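Long-range contact in probable signal peptide protein (Ralstonia solanacearum, PDB 2QGU), which binds a phospholipid and, as an MlaC-family protein, probably carries such lipids between the membranes of the cell envelope: residues A[69-81]-A[154-166]. The protein carries 13 engineered substitutions. Sequence-based numbering, arbitrary orientation.
Engineered in segment 154-166: Val154 (natural residue Met), Pro158 (natural residue Ala). With PEF (di-palmitoyl-3-sn-phosphatidylethanolamine), chain B.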
# COMPACT_ATOMS: atom_id res chain seq x y z
N VAL A 69 6.62 5.56 -0.24
CA VAL A 69 7.12 5.33 1.13
C VAL A 69 7.25 6.60 1.99
O VAL A 69 6.80 6.59 3.15
CB VAL A 69 8.43 4.48 1.11
CG1 VAL A 69 9.15 4.52 2.45
CG2 VAL A 69 8.11 3.05 0.73
N PRO A 70 7.85 7.69 1.46
CA PRO A 70 7.95 8.91 2.28
C PRO A 70 6.60 9.51 2.71
O PRO A 70 6.56 10.34 3.62
CB PRO A 70 8.70 9.89 1.37
CG PRO A 70 9.41 9.02 0.37
CD PRO A 70 8.47 7.89 0.13
N ARG A 71 5.52 9.10 2.05
CA ARG A 71 4.18 9.61 2.36
C ARG A 71 3.30 8.54 2.99
O ARG A 71 2.08 8.73 3.10
CB ARG A 71 3.51 10.16 1.10
CG ARG A 71 4.30 11.24 0.39
CD ARG A 71 4.51 12.46 1.27
NE ARG A 71 5.39 13.43 0.63
CZ ARG A 71 5.92 14.48 1.24
NH1 ARG A 71 5.66 14.71 2.53
NH2 ARG A 71 6.71 15.31 0.57
N ALA A 72 3.90 7.43 3.41
CA ALA A 72 3.16 6.30 3.93
C ALA A 72 3.70 5.86 5.28
O ALA A 72 4.83 6.20 5.65
CB ALA A 72 3.20 5.14 2.94
N ASP A 73 2.89 5.10 6.02
CA ASP A 73 3.33 4.46 7.25
C ASP A 73 3.04 2.97 7.13
O ASP A 73 2.06 2.45 7.68
CB ASP A 73 2.63 5.07 8.47
CG ASP A 73 3.12 4.49 9.80
OD1 ASP A 73 4.00 3.60 9.80
OD2 ASP A 73 2.62 4.94 10.85
N PHE A 74 3.91 2.29 6.39
CA PHE A 74 3.71 0.87 6.12
C PHE A 74 3.95 -0.01 7.35
O PHE A 74 3.45 -1.13 7.41
CB PHE A 74 4.51 0.39 4.91
CG PHE A 74 4.03 -0.91 4.36
CD1 PHE A 74 2.82 -0.99 3.68
CD2 PHE A 74 4.76 -2.07 4.55
CE1 PHE A 74 2.35 -2.20 3.18
CE2 PHE A 74 4.30 -3.29 4.05
CZ PHE A 74 3.09 -3.35 3.37
N LYS A 75 4.70 0.50 8.33
CA LYS A 75 4.83 -0.21 9.59
C LYS A 75 3.46 -0.35 10.24
O LYS A 75 3.10 -1.42 10.74
CB LYS A 75 5.82 0.49 10.52
CG LYS A 75 6.12 -0.29 11.78
CD LYS A 75 7.16 0.43 12.61
CE LYS A 75 7.61 -0.41 13.78
NZ LYS A 75 8.54 0.36 14.66
N ARG A 76 2.67 0.73 10.23
CA ARG A 76 1.30 0.65 10.75
C ARG A 76 0.45 -0.35 9.96
O ARG A 76 -0.28 -1.13 10.55
CB ARG A 76 0.60 2.01 10.84
CG ARG A 76 -0.80 1.86 11.43
CD ARG A 76 -1.44 3.14 11.91
NE ARG A 76 -2.76 2.81 12.47
CZ ARG A 76 -3.75 3.67 12.65
NH1 ARG A 76 -3.60 4.95 12.33
NH2 ARG A 76 -4.91 3.25 13.15
N THR A 77 0.54 -0.31 8.63
CA THR A 77 -0.19 -1.28 7.81
C THR A 77 0.14 -2.71 8.24
O THR A 77 -0.74 -3.55 8.34
CB THR A 77 0.16 -1.12 6.32
OG1 THR A 77 0.21 0.27 5.99
CG2 THR A 77 -0.88 -1.82 5.45
N THR A 78 1.43 -2.96 8.48
CA THR A 78 1.89 -4.28 8.88
C THR A 78 1.40 -4.64 10.28
O THR A 78 0.98 -5.77 10.52
CB THR A 78 3.42 -4.38 8.79
OG1 THR A 78 3.84 -4.08 7.46
CG2 THR A 78 3.89 -5.80 9.14
N GLN A 79 1.46 -3.67 11.19
CA GLN A 79 0.93 -3.86 12.54
C GLN A 79 -0.55 -4.24 12.51
O GLN A 79 -0.97 -5.17 13.20
CB GLN A 79 1.13 -2.59 13.37
CG GLN A 79 2.56 -2.36 13.77
CD GLN A 79 2.73 -1.12 14.62
OE1 GLN A 79 2.17 -0.06 14.33
NE2 GLN A 79 3.54 -1.23 15.67
N ILE A 80 -1.33 -3.53 11.70
CA ILE A 80 -2.76 -3.84 11.60
C ILE A 80 -2.95 -5.26 11.06
O ILE A 80 -3.74 -6.04 11.60
CB ILE A 80 -3.51 -2.82 10.73
CG1 ILE A 80 -3.49 -1.44 11.40
CG2 ILE A 80 -4.95 -3.29 10.48
CD1 ILE A 80 -3.85 -0.30 10.46
N ALA A 81 -2.21 -5.60 10.01
CA ALA A 81 -2.31 -6.92 9.39
C ALA A 81 -1.93 -8.06 10.34
O ALA A 81 -2.46 -9.16 10.23
CB ALA A 81 -1.48 -6.99 8.10
N VAL A 154 -5.53 7.89 6.26
CA VAL A 154 -4.42 8.81 6.47
C VAL A 154 -4.38 9.23 7.92
O VAL A 154 -5.41 9.58 8.50
CB VAL A 154 -4.53 10.07 5.55
CG1 VAL A 154 -3.16 10.64 5.27
CG2 VAL A 154 -5.24 9.75 4.22
N GLU A 155 -3.19 9.18 8.52
CA GLU A 155 -3.02 9.55 9.92
C GLU A 155 -2.00 10.67 10.04
O GLU A 155 -0.95 10.64 9.40
CB GLU A 155 -2.57 8.34 10.75
CG GLU A 155 -2.40 8.68 12.23
CD GLU A 155 -1.77 7.58 13.06
OE1 GLU A 155 -1.34 6.54 12.51
OE2 GLU A 155 -1.70 7.77 14.30
N LYS A 156 -2.32 11.66 10.88
CA LYS A 156 -1.42 12.79 11.10
C LYS A 156 -0.44 12.44 12.20
O LYS A 156 -0.83 12.35 13.37
CB LYS A 156 -2.19 14.06 11.44
CG LYS A 156 -1.35 15.32 11.27
CD LYS A 156 -2.17 16.57 11.51
CE LYS A 156 -1.38 17.81 11.15
NZ LYS A 156 -2.23 19.02 11.21
N SER A 157 0.81 12.23 11.80
CA SER A 157 1.92 11.92 12.70
C SER A 157 2.62 13.22 13.08
O SER A 157 2.38 14.25 12.45
CB SER A 157 2.90 10.96 12.02
OG SER A 157 3.61 11.57 10.94
N PRO A 158 3.49 13.19 14.12
CA PRO A 158 4.35 14.34 14.38
C PRO A 158 5.13 14.81 13.15
O PRO A 158 5.37 16.01 13.00
CB PRO A 158 5.31 13.81 15.45
CG PRO A 158 4.50 12.81 16.19
CD PRO A 158 3.68 12.13 15.13
N ASN A 159 5.48 13.88 12.26
CA ASN A 159 6.19 14.21 11.03
C ASN A 159 5.31 14.25 9.77
O ASN A 159 5.78 13.99 8.66
CB ASN A 159 7.42 13.30 10.83
CG ASN A 159 7.25 11.92 11.45
OD1 ASN A 159 6.29 11.21 11.15
ND2 ASN A 159 8.19 11.54 12.31
N GLY A 160 4.04 14.59 9.94
CA GLY A 160 3.15 14.85 8.81
C GLY A 160 2.09 13.79 8.59
O GLY A 160 2.03 12.79 9.30
N TRP A 161 1.23 14.04 7.60
CA TRP A 161 0.21 13.08 7.19
C TRP A 161 0.84 11.89 6.45
O TRP A 161 1.64 12.08 5.53
CB TRP A 161 -0.81 13.75 6.28
CG TRP A 161 -1.76 14.64 6.99
CD1 TRP A 161 -1.70 16.00 7.07
CD2 TRP A 161 -2.93 14.24 7.71
NE1 TRP A 161 -2.76 16.47 7.80
CE2 TRP A 161 -3.53 15.41 8.21
CE3 TRP A 161 -3.52 13.00 7.98
CZ2 TRP A 161 -4.70 15.38 8.96
CZ3 TRP A 161 -4.68 12.97 8.73
CH2 TRP A 161 -5.26 14.16 9.21
N LYS A 162 0.45 10.69 6.87
CA LYS A 162 0.93 9.45 6.23
C LYS A 162 -0.23 8.53 5.88
O LYS A 162 -1.11 8.29 6.71
CB LYS A 162 1.89 8.70 7.16
CG LYS A 162 3.13 9.48 7.63
CD LYS A 162 4.06 9.80 6.48
CE LYS A 162 5.27 10.61 6.93
NZ LYS A 162 6.33 9.74 7.50
N VAL A 163 -0.21 7.99 4.67
CA VAL A 163 -1.16 6.97 4.25
C VAL A 163 -0.79 5.62 4.87
O VAL A 163 0.36 5.18 4.75
CB VAL A 163 -1.18 6.82 2.71
CG1 VAL A 163 -2.12 5.70 2.27
CG2 VAL A 163 -1.58 8.15 2.05
N TYR A 164 -1.75 4.97 5.52
CA TYR A 164 -1.49 3.66 6.11
C TYR A 164 -2.41 2.54 5.62
O TYR A 164 -2.27 1.39 6.04
CB TYR A 164 -1.45 3.74 7.65
CG TYR A 164 -2.79 3.97 8.30
CD1 TYR A 164 -3.26 5.27 8.54
CD2 TYR A 164 -3.59 2.90 8.69
CE1 TYR A 164 -4.50 5.48 9.14
CE2 TYR A 164 -4.82 3.10 9.29
CZ TYR A 164 -5.27 4.39 9.52
OH TYR A 164 -6.49 4.58 10.13
N ASP A 165 -3.34 2.87 4.74
CA ASP A 165 -4.18 1.84 4.13
C ASP A 165 -4.75 2.35 2.82
O ASP A 165 -4.86 3.57 2.62
CB ASP A 165 -5.33 1.46 5.07
CG ASP A 165 -5.80 0.02 4.90
OD1 ASP A 165 -5.29 -0.70 4.01
OD2 ASP A 165 -6.69 -0.38 5.66
N ILE A 166 -5.09 1.42 1.95
CA ILE A 166 -5.69 1.73 0.65
C ILE A 166 -6.85 0.78 0.42
O ILE A 166 -6.80 -0.39 0.81
CB ILE A 166 -4.65 1.68 -0.51
CG1 ILE A 166 -5.25 2.26 -1.81
CG2 ILE A 166 -4.09 0.27 -0.70
CD1 ILE A 166 -4.22 2.48 -2.92
C2 PEF B . -6.11 -1.53 -12.75
C1 PEF B . -6.95 -2.32 -13.74
N PEF B . -6.61 -6.88 -17.53
C3 PEF B . -5.86 -0.14 -13.29
C4 PEF B . -6.71 -5.65 -15.42
C5 PEF B . -7.13 -6.92 -16.16
C10 PEF B . -6.26 -2.27 -10.54
C11 PEF B . -6.69 -2.07 -9.09
C12 PEF B . -6.12 -0.75 -8.56
C13 PEF B . -4.62 -0.89 -8.37
C14 PEF B . -4.04 0.28 -7.59
C15 PEF B . -2.55 0.05 -7.37
C16 PEF B . -2.01 1.03 -6.32
C17 PEF B . -0.61 0.63 -5.87
C18 PEF B . -0.67 -0.36 -4.70
C19 PEF B . 0.38 -0.01 -3.65
C20 PEF B . 1.73 -0.66 -3.99
C21 PEF B . 2.80 -0.25 -2.98
C22 PEF B . 2.63 -1.03 -1.67
C23 PEF B . 3.83 -0.82 -0.75
C24 PEF B . 3.55 0.29 0.27
C25 PEF B . 4.85 0.88 0.80
C30 PEF B . -5.02 1.94 -12.69
C31 PEF B . -4.31 2.93 -11.98
C32 PEF B . -3.42 2.49 -11.01
C33 PEF B . -2.52 3.64 -10.53
C34 PEF B . -2.95 4.19 -9.15
C35 PEF B . -1.75 4.76 -8.36
C36 PEF B . -2.07 4.89 -7.00
C37 PEF B . -0.96 5.23 -6.21
C38 PEF B . -1.33 5.35 -4.87
C39 PEF B . -0.13 5.57 -3.93
C40 PEF B . -0.52 5.42 -2.45
C41 PEF B . -0.42 3.96 -1.97
C42 PEF B . -0.29 3.87 -0.45
C43 PEF B . -0.64 2.46 0.06
C44 PEF B . -0.39 2.33 1.57
C45 PEF B . -0.75 0.93 2.07
O4 PEF B . -5.45 -3.16 -10.82
O5 PEF B . -5.81 2.35 -13.53
O2 PEF B . -6.79 -1.45 -11.48
O3 PEF B . -4.89 0.59 -12.50
O1P PEF B . -7.82 -2.20 -16.71
O2P PEF B . -5.66 -3.50 -17.15
O3P PEF B . -6.14 -2.68 -14.87
O4P PEF B . -7.51 -4.55 -15.87
P PEF B . -6.78 -3.16 -16.26
O HOH W 1 3.52 13.85 4.52
O HOH W 2 6.66 6.38 8.00
O HOH W 3 0.31 6.34 10.42
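Residues 71-73 run beside strand 160-166 with the two chains in the same direction, and Ala72 forms a single parallel bridge with Val163: Val163 N donates to Arg71 O (2.9 Å) and Val163 O receives Asp73 N (2.8 Å). Helix 74-81 starts at once, and its axis keeps 35° from that of the strand. Asp73 is the N-cap; its OD1 accepts from Arg76 N, which meets the carboxylate from above its plane. One turn on, Thr77 OG1 donates to Tyr164 O at 2.7 Å, coming from above the carbonyl plane, which ties the first turn of the helix to the strand, beyond the bridge made by the loop. Extended from CG to NE, Arg76 lays its guanidinium flat over one face of the Tyr164 ring, planes 13° apart and CZ 3.8 Å from the ring centroid, a cation-pi stack to which CD adds a CH-pi contact. Tyr164 CG stands between its own backbone N and carbonyl carbon (chi1 71°), which places the ring beneath the arginine, while Ile80 CD1 touches its CD2 obliquely at 3.7 Å. Glu155, reaching across from the adjacent strand, completes a salt bridge from OE1 to Arg76 NH1 (2.8 Å), although the hydrogen bond within it is weak and bent. Asp134 joins this group, salt-bridged to Arg76 and hydrogen-bonded to Tyr164 OH. A water donates to both Asp73 OD2 and Glu155 OE1, bridging two carboxylates that would otherwise probably repel. Lys162 folds its aliphatic chain over the loop, CE 3.6 Å from Pro70 O. On the lipid side, Val69, Phe74 and Val163 touch acyl-chain carbons of the bound phosphatidylethanolamine, so this helix-to-sheet junction forms part of the wall of the hydrophobic lipid pocket characteristic of the MlaC family.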